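Local atomic coordinates of geranylgeranyl pyrophosphate synthase (Geoglobus acetivorans, PDB entry 5JFQ), a protein that builds geranylgeranyl diphosphate, with some farnesyl diphosphate, by adding isopentenyl diphosphate units to dimethylallyl diphosphate in a magnesium-dependent reaction. Residues E30-A35 against G112-A117; E57-D62 against E299-S304. All coordinates share one frame; numbering follows the deposited sequence.

How the contacts relate
After helix 9-23 the chain passes through residues 30-35, on the short helix 30-36, then 57-62, where helix 47-58 ends. Only after helix 67-88 and the small strand pair does it reach 112-117 on helix 105-123, closing contact 1 across 76 mostly helical residues. Contact 2 closes much later, when the loop after helix 280-298 returns as 299-304 to the end of helix 47-58. The two closures therefore cross rather than nest. They stay apart in space, with centres about 35 Å from each other: contact 1 packs two helices that both touch the second subunit, whereas contact 2 ties the C-terminal helices to the N-terminal part.

Contact 1. Residues E30-A35 against G112-A117; sequences EGLYRA and GDTLYA
The ring of Tyr33 meets the CG2 methyl of Thr114 obliquely, with CE2 4.1 Å from that CG2 and the phenol oxygen nearly as close; the two side chains run at about a right angle. The other flat group, the Arg34 guanidinium, takes no part across the contact: one face lies over Gly31 CA, offset toward the rim, and Glu30 CG lies at its edge, in plane. Beside the tyrosine, Leu32 approaches the other branch of Thr114, its CD2 lying 3.6 Å from Thr114 OG1 and CD1 a little farther. Thr114 thus offers a different branch to each neighbour: chi1 of -62° sets OG1 beside the backbone N, facing Leu32, and CG2 anti to that N, facing the ring. No hydrogen bond crosses between the helices. Tyr33 OH bonds instead to Glu149 of the second subunit; Cys148 of that same subunit packs on Thr114. With an alanine here OG1 and CG2 are gone, which would probably open a gap between the Tyr33 ring and the Leu32 methyls and leave the carbonyl of Leu110 without its hydroxyl partner. What crosses here is van der Waals contact between three buried side chains, one of them bringing a hydroxyl whose own bond goes to Leu110, one turn back; helix 30-36 is thereby seated on helix 105-123, while Asp113 and Tyr116 of the latter bond to the second subunit of the homodimer.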
loop_
_atom_site.group_PDB
_atom_site.type_symbol
_atom_site.label_atom_id
_atom_site.label_comp_id
_atom_site.label_asym_id
_atom_site.label_seq_id
_atom_site.Cartn_x
_atom_site.Cartn_y
_atom_site.Cartn_z
ATOM N N GLU B 30 7.963 -13.515 -11.717
ATOM C CA GLU B 30 9.258 -13.429 -11.047
ATOM C C GLU B 30 9.814 -12.015 -11.104
ATOM O O GLU B 30 10.471 -11.566 -10.160
ATOM C CB GLU B 30 10.262 -14.410 -11.645
ATOM C CG GLU B 30 10.076 -14.746 -13.094
ATOM C CD GLU B 30 11.040 -15.849 -13.537
ATOM O OE1 GLU B 30 12.152 -15.938 -12.956
ATOM O OE2 GLU B 30 10.676 -16.639 -14.450
ATOM N N GLY B 31 9.567 -11.298 -12.204
ATOM C CA GLY B 31 9.974 -9.907 -12.257
ATOM C C GLY B 31 9.526 -9.139 -11.034
ATOM O O GLY B 31 10.336 -8.512 -10.348
ATOM N N LEU B 32 8.234 -9.235 -10.703
ATOM C CA LEU B 32 7.687 -8.479 -9.581
ATOM C C LEU B 32 8.275 -8.942 -8.252
ATOM O O LEU B 32 8.583 -8.122 -7.372
ATOM C CB LEU B 32 6.166 -8.611 -9.579
ATOM C CG LEU B 32 5.418 -7.916 -8.445
ATOM C CD1 LEU B 32 5.737 -6.419 -8.446
ATOM C CD2 LEU B 32 3.908 -8.168 -8.540
ATOM N N TYR B 33 8.465 -10.246 -8.095
ATOM C CA TYR B 33 8.912 -10.755 -6.807
ATOM C C TYR B 33 10.424 -10.672 -6.654
ATOM O O TYR B 33 10.918 -10.517 -5.530
ATOM C CB TYR B 33 8.390 -12.183 -6.611
ATOM C CG TYR B 33 6.929 -12.182 -6.218
ATOM C CD1 TYR B 33 5.924 -12.250 -7.175
ATOM C CD2 TYR B 33 6.554 -12.044 -4.889
ATOM C CE1 TYR B 33 4.586 -12.224 -6.812
ATOM C CE2 TYR B 33 5.216 -12.015 -4.513
ATOM C CZ TYR B 33 4.238 -12.110 -5.476
ATOM O OH TYR B 33 2.911 -12.074 -5.094
ATOM N N ARG B 34 11.172 -10.751 -7.758
ATOM C CA ARG B 34 12.603 -10.493 -7.684
ATOM C C ARG B 34 12.838 -9.108 -7.107
ATOM O O ARG B 34 13.671 -8.927 -6.210
ATOM C CB ARG B 34 13.219 -10.634 -9.074
ATOM C CG ARG B 34 14.624 -11.232 -9.140
ATOM C CD ARG B 34 15.126 -11.211 -10.597
ATOM N NE ARG B 34 14.176 -11.868 -11.503
ATOM C CZ ARG B 34 13.975 -11.524 -12.777
ATOM N NH1 ARG B 34 14.651 -10.502 -13.314
ATOM N NH2 ARG B 34 13.086 -12.202 -13.513
ATOM N N ALA B 35 12.044 -8.136 -7.561
ATOM C CA ALA B 35 12.096 -6.788 -7.016
ATOM C C ALA B 35 11.585 -6.746 -5.581
ATOM O O ALA B 35 12.184 -6.091 -4.719
ATOM C CB ALA B 35 11.287 -5.838 -7.903
ATOM N N GLY B 112 6.851 -2.541 -3.747
ATOM C CA GLY B 112 6.431 -2.058 -2.444
ATOM C C GLY B 112 4.935 -2.208 -2.221
ATOM O O GLY B 112 4.497 -2.554 -1.121
ATOM N N ASP B 113 4.129 -1.950 -3.262
ATOM C CA ASP B 113 2.687 -2.170 -3.147
ATOM C C ASP B 113 2.379 -3.612 -2.783
ATOM O O ASP B 113 1.399 -3.878 -2.078
ATOM C CB ASP B 113 1.976 -1.823 -4.448
ATOM C CG ASP B 113 1.844 -0.338 -4.669
ATOM O OD1 ASP B 113 2.186 0.450 -3.768
ATOM O OD2 ASP B 113 1.379 0.042 -5.763
ATOM N N THR B 114 3.208 -4.545 -3.262
ATOM C CA THR B 114 3.031 -5.961 -2.972
ATOM C C THR B 114 3.440 -6.283 -1.544
ATOM O O THR B 114 2.692 -6.926 -0.797
ATOM C CB THR B 114 3.851 -6.804 -3.941
ATOM O OG1 THR B 114 3.409 -6.585 -5.290
ATOM C CG2 THR B 114 3.715 -8.281 -3.570
ATOM N N LEU B 115 4.638 -5.861 -1.152
ATOM C CA LEU B 115 5.031 -5.957 0.247
ATOM C C LEU B 115 3.965 -5.351 1.153
ATOM O O LEU B 115 3.615 -5.924 2.195
ATOM C CB LEU B 115 6.386 -5.268 0.446
ATOM C CG LEU B 115 7.578 -6.018 -0.180
ATOM C CD1 LEU B 115 8.865 -5.181 -0.177
ATOM C CD2 LEU B 115 7.811 -7.376 0.503
ATOM N N TYR B 116 3.424 -4.196 0.755
ATOM C CA TYR B 116 2.438 -3.490 1.573
ATOM C C TYR B 116 1.231 -4.376 1.860
ATOM O O TYR B 116 0.811 -4.513 3.009
ATOM C CB TYR B 116 2.012 -2.212 0.847
ATOM C CG TYR B 116 1.560 -1.010 1.671
ATOM C CD1 TYR B 116 1.293 -1.081 3.046
ATOM C CD2 TYR B 116 1.383 0.215 1.031
ATOM C CE1 TYR B 116 0.863 0.063 3.749
ATOM C CE2 TYR B 116 0.956 1.343 1.698
ATOM C CZ TYR B 116 0.705 1.284 3.044
ATOM O OH TYR B 116 0.300 2.474 3.624
ATOM N N ALA B 117 0.646 -4.973 0.818
ATOM C CA ALA B 117 -0.467 -5.889 1.034
ATOM C C ALA B 117 -0.002 -7.136 1.781
ATOM O O ALA B 117 -0.690 -7.619 2.695
ATOM C CB ALA B 117 -1.119 -6.272 -0.300
#

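Contact 2. Residues E57-D62 against E299-S304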
loop_
_atom_site.group_PDB
_atom_site.type_symbol
_atom_site.label_atom_id
_atom_site.label_comp_id
_atom_site.label_asym_id
_atom_site.label_seq_id
_atom_site.Cartn_x
_atom_site.Cartn_y
_atom_site.Cartn_z
ATOM N N GLU B 57 8.109 -11.275 24.646
ATOM C CA GLU B 57 8.643 -12.029 25.770
ATOM C C GLU B 57 8.687 -11.194 27.043
ATOM O O GLU B 57 8.454 -11.721 28.136
ATOM C CB GLU B 57 10.029 -12.549 25.430
ATOM C CG GLU B 57 10.546 -13.525 26.438
ATOM C CD GLU B 57 11.923 -13.988 26.087
ATOM O OE1 GLU B 57 12.191 -15.202 26.232
ATOM O OE2 GLU B 57 12.723 -13.132 25.648
ATOM N N ALA B 58 8.976 -9.897 26.924
ATOM C CA ALA B 58 8.889 -9.018 28.083
ATOM C C ALA B 58 7.482 -8.993 28.660
ATOM O O ALA B 58 7.315 -8.864 29.877
ATOM C CB ALA B 58 9.326 -7.603 27.713
ATOM N N LEU B 59 6.460 -9.096 27.812
ATOM C CA LEU B 59 5.110 -9.228 28.336
ATOM C C LEU B 59 4.852 -10.606 28.898
ATOM O O LEU B 59 3.733 -10.884 29.350
ATOM C CB LEU B 59 4.090 -8.907 27.253
ATOM C CG LEU B 59 4.113 -7.418 26.923
ATOM C CD1 LEU B 59 3.200 -7.116 25.758
ATOM C CD2 LEU B 59 3.697 -6.634 28.145
ATOM N N GLY B 60 5.870 -11.458 28.892
ATOM C CA GLY B 60 5.699 -12.814 29.349
ATOM C C GLY B 60 4.737 -13.567 28.467
ATOM O O GLY B 60 3.848 -14.261 28.975
ATOM N N GLU B 61 4.874 -13.428 27.158
ATOM C CA GLU B 61 4.052 -14.172 26.227
ATOM C C GLU B 61 4.920 -15.135 25.445
ATOM O O GLU B 61 6.145 -15.158 25.575
ATOM C CB GLU B 61 3.307 -13.223 25.301
ATOM C CG GLU B 61 2.211 -12.503 26.026
ATOM C CD GLU B 61 1.054 -13.432 26.310
ATOM O OE1 GLU B 61 1.005 -14.513 25.665
ATOM O OE2 GLU B 61 0.205 -13.079 27.165
ATOM N N ASP B 62 4.267 -15.974 24.658
ATOM C CA ASP B 62 5.004 -16.845 23.754
ATOM C C ASP B 62 5.372 -15.986 22.563
ATOM O O ASP B 62 4.522 -15.660 21.734
ATOM C CB ASP B 62 4.171 -18.049 23.344
ATOM C CG ASP B 62 4.995 -19.108 22.658
ATOM O OD1 ASP B 62 5.984 -18.761 21.973
ATOM O OD2 ASP B 62 4.647 -20.295 22.807
ATOM N N GLU B 299 9.698 1.149 32.136
ATOM C CA GLU B 299 9.677 0.723 33.532
ATOM C C GLU B 299 8.326 0.132 33.939
ATOM O O GLU B 299 8.261 -0.709 34.848
ATOM C CB GLU B 299 10.043 1.922 34.413
ATOM C CG GLU B 299 9.801 1.749 35.898
ATOM C CD GLU B 299 10.307 2.934 36.696
ATOM O OE1 GLU B 299 10.777 3.909 36.059
ATOM O OE2 GLU B 299 10.236 2.885 37.951
ATOM N N VAL B 300 7.247 0.549 33.275
ATOM C CA VAL B 300 5.916 0.034 33.559
ATOM C C VAL B 300 5.840 -1.478 33.375
ATOM O O VAL B 300 4.954 -2.130 33.936
ATOM C CB VAL B 300 4.917 0.812 32.671
ATOM C CG1 VAL B 300 3.670 0.005 32.352
ATOM C CG2 VAL B 300 4.554 2.137 33.344
ATOM N N ILE B 301 6.773 -2.060 32.648
ATOM C CA ILE B 301 6.821 -3.502 32.443
ATOM C C ILE B 301 7.670 -4.136 33.535
ATOM O O ILE B 301 8.614 -3.524 34.045
ATOM C CB ILE B 301 7.358 -3.828 31.035
ATOM C CG1 ILE B 301 6.299 -3.474 29.999
ATOM C CG2 ILE B 301 7.780 -5.301 30.916
ATOM C CD1 ILE B 301 6.441 -4.241 28.720
ATOM N N ASP B 302 7.325 -5.370 33.906
ATOM C CA ASP B 302 8.049 -6.070 34.957
ATOM C C ASP B 302 9.505 -6.277 34.562
ATOM O O ASP B 302 9.841 -6.382 33.380
ATOM C CB ASP B 302 7.401 -7.430 35.254
ATOM C CG ASP B 302 6.007 -7.307 35.857
ATOM O OD1 ASP B 302 5.626 -6.181 36.256
ATOM O OD2 ASP B 302 5.299 -8.343 35.939
ATOM N N GLU B 303 10.368 -6.349 35.577
ATOM C CA GLU B 303 11.774 -6.656 35.360
ATOM C C GLU B 303 11.928 -8.082 34.849
ATOM O O GLU B 303 11.221 -8.998 35.279
ATOM C CB GLU B 303 12.575 -6.458 36.648
ATOM N N SER B 304 12.864 -8.261 33.931
ATOM C CA SER B 304 12.981 -9.462 33.117
ATOM C C SER B 304 14.279 -9.415 32.328
ATOM O O SER B 304 14.796 -8.323 32.053
ATOM C CB SER B 304 11.801 -9.570 32.151
ATOM O OG SER B 304 12.169 -10.234 30.952
#
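Ile301 carries this contact against Ala58 and Leu59. The bond from CA to CB points toward the end of helix 47-58, and at CB the chain forks. The short branch, CG2, goes to Ala58: the methyl lies 3.7 Å from the carbonyl oxygen of Ala58 and 4.2 Å from its CB. The long branch leaves through CG1, which sits beside the backbone N (chi1 -72°), and ends in CD1. That methyl meets CD2 of Leu59 at 3.7 Å, the two side chains crossing at about a right angle. Leu59 starts out from its backbone away from the loop, and it is the CD2 branch that comes back to Ile301. Leu201, on helix 195-221, touches both Leu59 and Ile301.

Here, away from the substrate and metal sites of the all-helical prenyl synthase fold, the backbone turns on both sides. Helix 47-58 finishes in a Schellman motif, in which Gly60 takes a positive phi of 64° and its N bonds to Glu57 O at 2.7 Å. In the loop between the last two helices, Ser304 is the N-cap of helix 305-316, its OG making weak hydrogen bonds to the backbone N atoms of Ser306 and Arg307. Glu57 adds a polar link through OE2 to Ser306 OG, and Ala58 also packs on Leu310.

No hydrogen bond or salt bridge links the two segments. They hold by van der Waals packing, chiefly of the two isoleucine methyls, one of which also lies against a backbone carbonyl; polar ties to helix 305-316 come from Glu57 and, weakly, from the Ser304 cap.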